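Local atomic coordinates of 6-phosphogluconate dehydrogenase (Decarboxylating) (Geobacter metallireducens, PDB entry 4E21), a protein that probably catalyses the NADP-dependent oxidative decarboxylation of 6-phosphogluconate in the pentose phosphate pathway. Residues Arg130-Ser142 with Cys153-Leu166. Sequence-based numbering, arbitrary orientation.
Sequences RAQGITYVDVGTS and CLMIGGEKQAVERL
Asp138 and Gly157, Gly140 and Met155, and Ser142 and Cys153 are the hydrogen-bonded pairs that join strands 135-142 and 153-157; the 159° angle between the strand directions confirms antiparallel pairing. Gly157 N to Asp138 O is short and nearly straight (2.8 Å, 170°), whereas Cys153 N to Ser142 O is weak. Past the Asp138-Gly157 pair, where strand 153-157 gives way to the turn into the helix, a water links the segments, donating to Tyr136 O and accepting from Glu159 N, at the N-cap of helix 160-165.

Among the polar side chains, Asp138 stands out. Its CG sits between the backbone N and the carbonyl carbon (chi1 54°), which folds the carboxylate back over Gly157: OD2 lies 3.6 Å from Gly157 CA, where a beta carbon would clash. The carboxylate is held from beyond the strands, OD1 by Gly204 N and OD2 by His207 N. With the carboxylate gone, as in an alanine here, the amides of Gly204 and His207 would probably lose their acceptor and a gap would open over Gly157.

Apolar contacts occupy the other sheet face. The side chains of Val139 and Leu154 cross obliquely, with CG1 of Val139 3.8 Å from CD2 of Leu154, while Thr141 lies alongside Leu154, its CB 3.7 Å from the same CD2. Val137 splits its branches: CG1, anti to the backbone N, meets Ile156 CG2, and CG2 faces Ala162 CB and, tip to tip, Leu166 CD1 at 4.1 Å. Thr135 CG2 rests closely on Ala162 CB (3.3 Å).

This is where the parallel run of the probable Rossmann-type NADP-binding domain turns antiparallel: strand 110-113 bonds to the far edge of 135-142, and 197-201 lies beyond 153-157. Phe170 of helix 167-173 packs on Val139, Leu154 and Ile156, whereas on the Met155 face Trp269 of a second subunit touches that selenomethionine.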
loop_
_atom_site.group_PDB
_atom_site.type_symbol
_atom_site.label_atom_id
_atom_site.label_comp_id
_atom_site.label_asym_id
_atom_site.label_seq_id
_atom_site.Cartn_x
_atom_site.Cartn_y
_atom_site.Cartn_z
ATOM N N ARG B 130 28.476 -31.114 -4.483
ATOM C CA ARG B 130 28.402 -32.326 -3.687
ATOM C C ARG B 130 28.783 -33.521 -4.551
ATOM O O ARG B 130 29.378 -34.486 -4.072
ATOM C CB ARG B 130 27.005 -32.522 -3.111
ATOM C CG ARG B 130 26.934 -33.688 -2.132
ATOM C CD ARG B 130 25.512 -33.945 -1.679
ATOM N NE ARG B 130 24.588 -33.786 -2.800
ATOM C CZ ARG B 130 23.298 -34.112 -2.763
ATOM N NH1 ARG B 130 22.776 -34.636 -1.656
ATOM N NH2 ARG B 130 22.530 -33.920 -3.834
ATOM N N ALA B 131 28.433 -33.447 -5.828
ATOM C CA ALA B 131 28.808 -34.470 -6.794
ATOM C C ALA B 131 30.329 -34.618 -6.875
ATOM O O ALA B 131 30.823 -35.568 -7.444
ATOM C CB ALA B 131 28.233 -34.141 -8.169
ATOM N N GLN B 132 31.074 -33.675 -6.312
ATOM C CA GLN B 132 32.533 -33.783 -6.298
ATOM C C GLN B 132 33.062 -33.885 -4.885
ATOM O O GLN B 132 34.244 -33.638 -4.634
ATOM C CB GLN B 132 33.167 -32.591 -6.977
ATOM C CG GLN B 132 32.642 -32.370 -8.369
ATOM C CD GLN B 132 33.662 -31.705 -9.254
ATOM O OE1 GLN B 132 34.869 -31.947 -9.128
ATOM N NE2 GLN B 132 33.188 -30.840 -10.152
ATOM N N GLY B 133 32.174 -34.265 -3.969
ATOM C CA GLY B 133 32.552 -34.492 -2.591
ATOM C C GLY B 133 32.854 -33.211 -1.835
ATOM O O GLY B 133 33.454 -33.247 -0.762
ATOM N N ILE B 134 32.434 -32.079 -2.392
ATOM C CA ILE B 134 32.681 -30.776 -1.769
ATOM C C ILE B 134 31.423 -30.182 -1.125
ATOM O O ILE B 134 30.365 -30.115 -1.745
ATOM C CB ILE B 134 33.261 -29.788 -2.785
ATOM C CG1 ILE B 134 34.655 -30.257 -3.211
ATOM C CG2 ILE B 134 33.325 -28.379 -2.184
ATOM C CD1 ILE B 134 35.167 -29.613 -4.469
ATOM N N THR B 135 31.547 -29.737 0.118
ATOM C CA THR B 135 30.388 -29.233 0.829
ATOM C C THR B 135 30.223 -27.726 0.637
ATOM O O THR B 135 31.121 -26.931 0.943
ATOM C CB THR B 135 30.374 -29.654 2.306
ATOM O OG1 THR B 135 30.490 -31.084 2.384
ATOM C CG2 THR B 135 29.071 -29.249 2.949
ATOM N N TYR B 136 29.081 -27.349 0.082
ATOM C CA TYR B 136 28.817 -25.944 -0.235
ATOM C C TYR B 136 27.924 -25.263 0.819
ATOM O O TYR B 136 26.779 -25.673 1.033
ATOM C CB TYR B 136 28.192 -25.830 -1.627
ATOM C CG TYR B 136 28.148 -24.418 -2.192
ATOM C CD1 TYR B 136 29.291 -23.826 -2.732
ATOM C CD2 TYR B 136 26.957 -23.690 -2.221
ATOM C CE1 TYR B 136 29.251 -22.547 -3.269
ATOM C CE2 TYR B 136 26.914 -22.414 -2.755
ATOM C CZ TYR B 136 28.067 -21.854 -3.276
ATOM O OH TYR B 136 28.041 -20.589 -3.802
ATOM N N VAL B 137 28.465 -24.223 1.458
ATOM C CA VAL B 137 27.794 -23.524 2.558
ATOM C C VAL B 137 27.428 -22.073 2.211
ATOM O O VAL B 137 28.280 -21.302 1.758
ATOM C CB VAL B 137 28.670 -23.559 3.823
ATOM C CG1 VAL B 137 27.965 -22.893 4.989
ATOM C CG2 VAL B 137 29.006 -24.995 4.174
ATOM N N ASP B 138 26.153 -21.710 2.402
ATOM C CA ASP B 138 25.710 -20.333 2.157
ATOM C C ASP B 138 25.642 -19.532 3.451
ATOM O O ASP B 138 25.094 -19.982 4.459
ATOM C CB ASP B 138 24.388 -20.254 1.363
ATOM C CG ASP B 138 23.249 -21.063 1.997
ATOM O OD1 ASP B 138 23.250 -22.310 1.906
ATOM O OD2 ASP B 138 22.329 -20.448 2.565
ATOM N N VAL B 139 26.248 -18.357 3.434
ATOM C CA VAL B 139 26.201 -17.484 4.590
ATOM C C VAL B 139 25.673 -16.120 4.183
ATOM O O VAL B 139 26.255 -15.445 3.337
ATOM C CB VAL B 139 27.582 -17.351 5.302
ATOM C CG1 VAL B 139 27.519 -16.310 6.420
ATOM C CG2 VAL B 139 28.018 -18.686 5.875
ATOM N N GLY B 140 24.533 -15.741 4.747
ATOM C CA GLY B 140 24.057 -14.383 4.630
ATOM C C GLY B 140 24.676 -13.620 5.779
ATOM O O GLY B 140 24.524 -14.000 6.944
ATOM N N THR B 141 25.402 -12.557 5.466
ATOM C CA THR B 141 26.051 -11.802 6.517
ATOM C C THR B 141 25.436 -10.411 6.601
ATOM O O THR B 141 25.120 -9.777 5.588
ATOM C CB THR B 141 27.604 -11.780 6.367
ATOM O OG1 THR B 141 28.046 -10.491 5.946
ATOM C CG2 THR B 141 28.073 -12.835 5.377
ATOM N N SER B 142 25.181 -9.966 7.819
ATOM C CA SER B 142 24.652 -8.634 8.011
ATOM C C SER B 142 25.612 -7.883 8.923
ATOM O O SER B 142 26.377 -8.500 9.673
ATOM C CB SER B 142 23.252 -8.702 8.615
ATOM O OG SER B 142 22.870 -7.422 9.110
ATOM N N CYS B 153 26.365 -10.479 12.022
ATOM C CA CYS B 153 25.284 -11.437 12.201
ATOM C C CYS B 153 25.334 -12.397 11.013
ATOM O O CYS B 153 25.389 -11.953 9.876
ATOM C CB CYS B 153 23.934 -10.726 12.225
ATOM S SG CYS B 153 22.595 -11.880 12.472
ATOM N N LEU B 154 25.323 -13.697 11.287
ATOM C CA LEU B 154 25.549 -14.729 10.262
ATOM C C LEU B 154 24.402 -15.721 10.190
ATOM O O LEU B 154 24.013 -16.337 11.196
ATOM C CB LEU B 154 26.840 -15.504 10.531
ATOM C CG LEU B 154 28.122 -14.678 10.554
ATOM C CD1 LEU B 154 29.345 -15.576 10.751
ATOM C CD2 LEU B 154 28.253 -13.882 9.281
HETATM N N MSE B 155 23.858 -15.861 8.994
HETATM C CA MSE B 155 22.746 -16.755 8.767
HETATM C C MSE B 155 23.220 -17.818 7.781
HETATM O O MSE B 155 23.580 -17.515 6.634
HETATM C CB MSE B 155 21.549 -15.959 8.241
HETATM C CG MSE B 155 20.993 -14.947 9.271
HETATM SE SE MSE B 155 20.372 -13.334 8.382
HETATM C CE MSE B 155 21.908 -12.159 8.685
ATOM N N ILE B 156 23.233 -19.066 8.252
ATOM C CA ILE B 156 24.008 -20.136 7.629
ATOM C C ILE B 156 23.125 -21.275 7.141
ATOM O O ILE B 156 22.291 -21.785 7.894
ATOM C CB ILE B 156 25.052 -20.671 8.629
ATOM C CG1 ILE B 156 25.811 -19.500 9.279
ATOM C CG2 ILE B 156 26.003 -21.660 7.952
ATOM C CD1 ILE B 156 26.543 -19.866 10.582
ATOM N N GLY B 157 23.281 -21.643 5.871
ATOM C CA GLY B 157 22.600 -22.807 5.318
ATOM C C GLY B 157 23.581 -23.855 4.793
ATOM O O GLY B 157 24.676 -23.523 4.326
ATOM N N GLY B 158 23.187 -25.124 4.847
ATOM C CA GLY B 158 24.012 -26.200 4.312
ATOM C C GLY B 158 24.076 -27.403 5.230
ATOM O O GLY B 158 23.357 -27.451 6.223
ATOM N N GLU B 159 24.929 -28.375 4.910
ATOM C CA GLU B 159 24.981 -29.619 5.682
ATOM C C GLU B 159 25.455 -29.428 7.122
ATOM O O GLU B 159 26.388 -28.674 7.389
ATOM C CB GLU B 159 25.891 -30.632 4.991
ATOM C CG GLU B 159 25.282 -31.289 3.759
ATOM C CD GLU B 159 26.328 -32.014 2.936
ATOM O OE1 GLU B 159 27.376 -32.402 3.520
ATOM O OE2 GLU B 159 26.120 -32.178 1.710
ATOM N N LYS B 160 24.830 -30.136 8.050
ATOM C CA LYS B 160 25.208 -30.004 9.449
ATOM C C LYS B 160 26.708 -30.238 9.702
ATOM O O LYS B 160 27.369 -29.411 10.336
ATOM C CB LYS B 160 24.366 -30.920 10.334
ATOM C CG LYS B 160 24.398 -30.467 11.787
ATOM C CD LYS B 160 23.181 -30.915 12.572
ATOM C CE LYS B 160 23.295 -32.382 12.970
ATOM N NZ LYS B 160 22.650 -32.663 14.297
ATOM N N GLN B 161 27.244 -31.347 9.198
ATOM C CA GLN B 161 28.656 -31.669 9.413
ATOM C C GLN B 161 29.602 -30.515 9.065
ATOM O O GLN B 161 30.542 -30.235 9.802
ATOM C CB GLN B 161 29.054 -32.912 8.616
ATOM C CG GLN B 161 30.510 -32.903 8.142
ATOM C CD GLN B 161 30.687 -32.665 6.626
ATOM O OE1 GLN B 161 31.800 -32.779 6.106
ATOM N NE2 GLN B 161 29.594 -32.352 5.918
ATOM N N ALA B 162 29.353 -29.851 7.943
ATOM C CA ALA B 162 30.249 -28.798 7.481
ATOM C C ALA B 162 30.119 -27.576 8.352
ATOM O O ALA B 162 31.103 -26.889 8.634
ATOM C CB ALA B 162 29.957 -28.437 6.034
ATOM N N VAL B 163 28.892 -27.298 8.771
ATOM C CA VAL B 163 28.635 -26.126 9.587
ATOM C C VAL B 163 29.241 -26.276 10.981
ATOM O O VAL B 163 29.732 -25.292 11.569
ATOM C CB VAL B 163 27.127 -25.814 9.673
ATOM C CG1 VAL B 163 26.858 -24.704 10.709
ATOM C CG2 VAL B 163 26.625 -25.412 8.295
ATOM N N GLU B 164 29.202 -27.497 11.509
ATOM C CA GLU B 164 29.882 -27.798 12.769
ATOM C C GLU B 164 31.398 -27.675 12.634
ATOM O O GLU B 164 32.053 -27.070 13.483
ATOM C CB GLU B 164 29.468 -29.162 13.309
ATOM C CG GLU B 164 28.113 -29.106 13.995
ATOM C CD GLU B 164 27.484 -30.471 14.177
ATOM O OE1 GLU B 164 28.062 -31.473 13.692
ATOM O OE2 GLU B 164 26.398 -30.535 14.795
ATOM N N ARG B 165 31.951 -28.212 11.552
ATOM C CA ARG B 165 33.371 -28.038 11.288
ATOM C C ARG B 165 33.718 -26.552 11.248
ATOM O O ARG B 165 34.811 -26.147 11.640
ATOM C CB ARG B 165 33.793 -28.729 9.975
ATOM C CG ARG B 165 34.094 -30.228 10.114
ATOM C CD ARG B 165 34.966 -30.769 8.954
ATOM N NE ARG B 165 34.187 -31.148 7.772
ATOM C CZ ARG B 165 34.649 -31.105 6.519
ATOM N NH1 ARG B 165 35.888 -30.684 6.269
ATOM N NH2 ARG B 165 33.863 -31.461 5.507
ATOM N N LEU B 166 32.783 -25.727 10.788
ATOM C CA LEU B 166 33.072 -24.309 10.617
ATOM C C LEU B 166 32.873 -23.484 11.894
ATOM O O LEU B 166 33.152 -22.283 11.905
ATOM C CB LEU B 166 32.229 -23.732 9.473
ATOM C CG LEU B 166 32.618 -24.130 8.043
ATOM C CD1 LEU B 166 31.548 -23.666 7.070
ATOM C CD2 LEU B 166 33.983 -23.565 7.672
HETATM O O HOH W 1 25.757 -27.904 2.167
#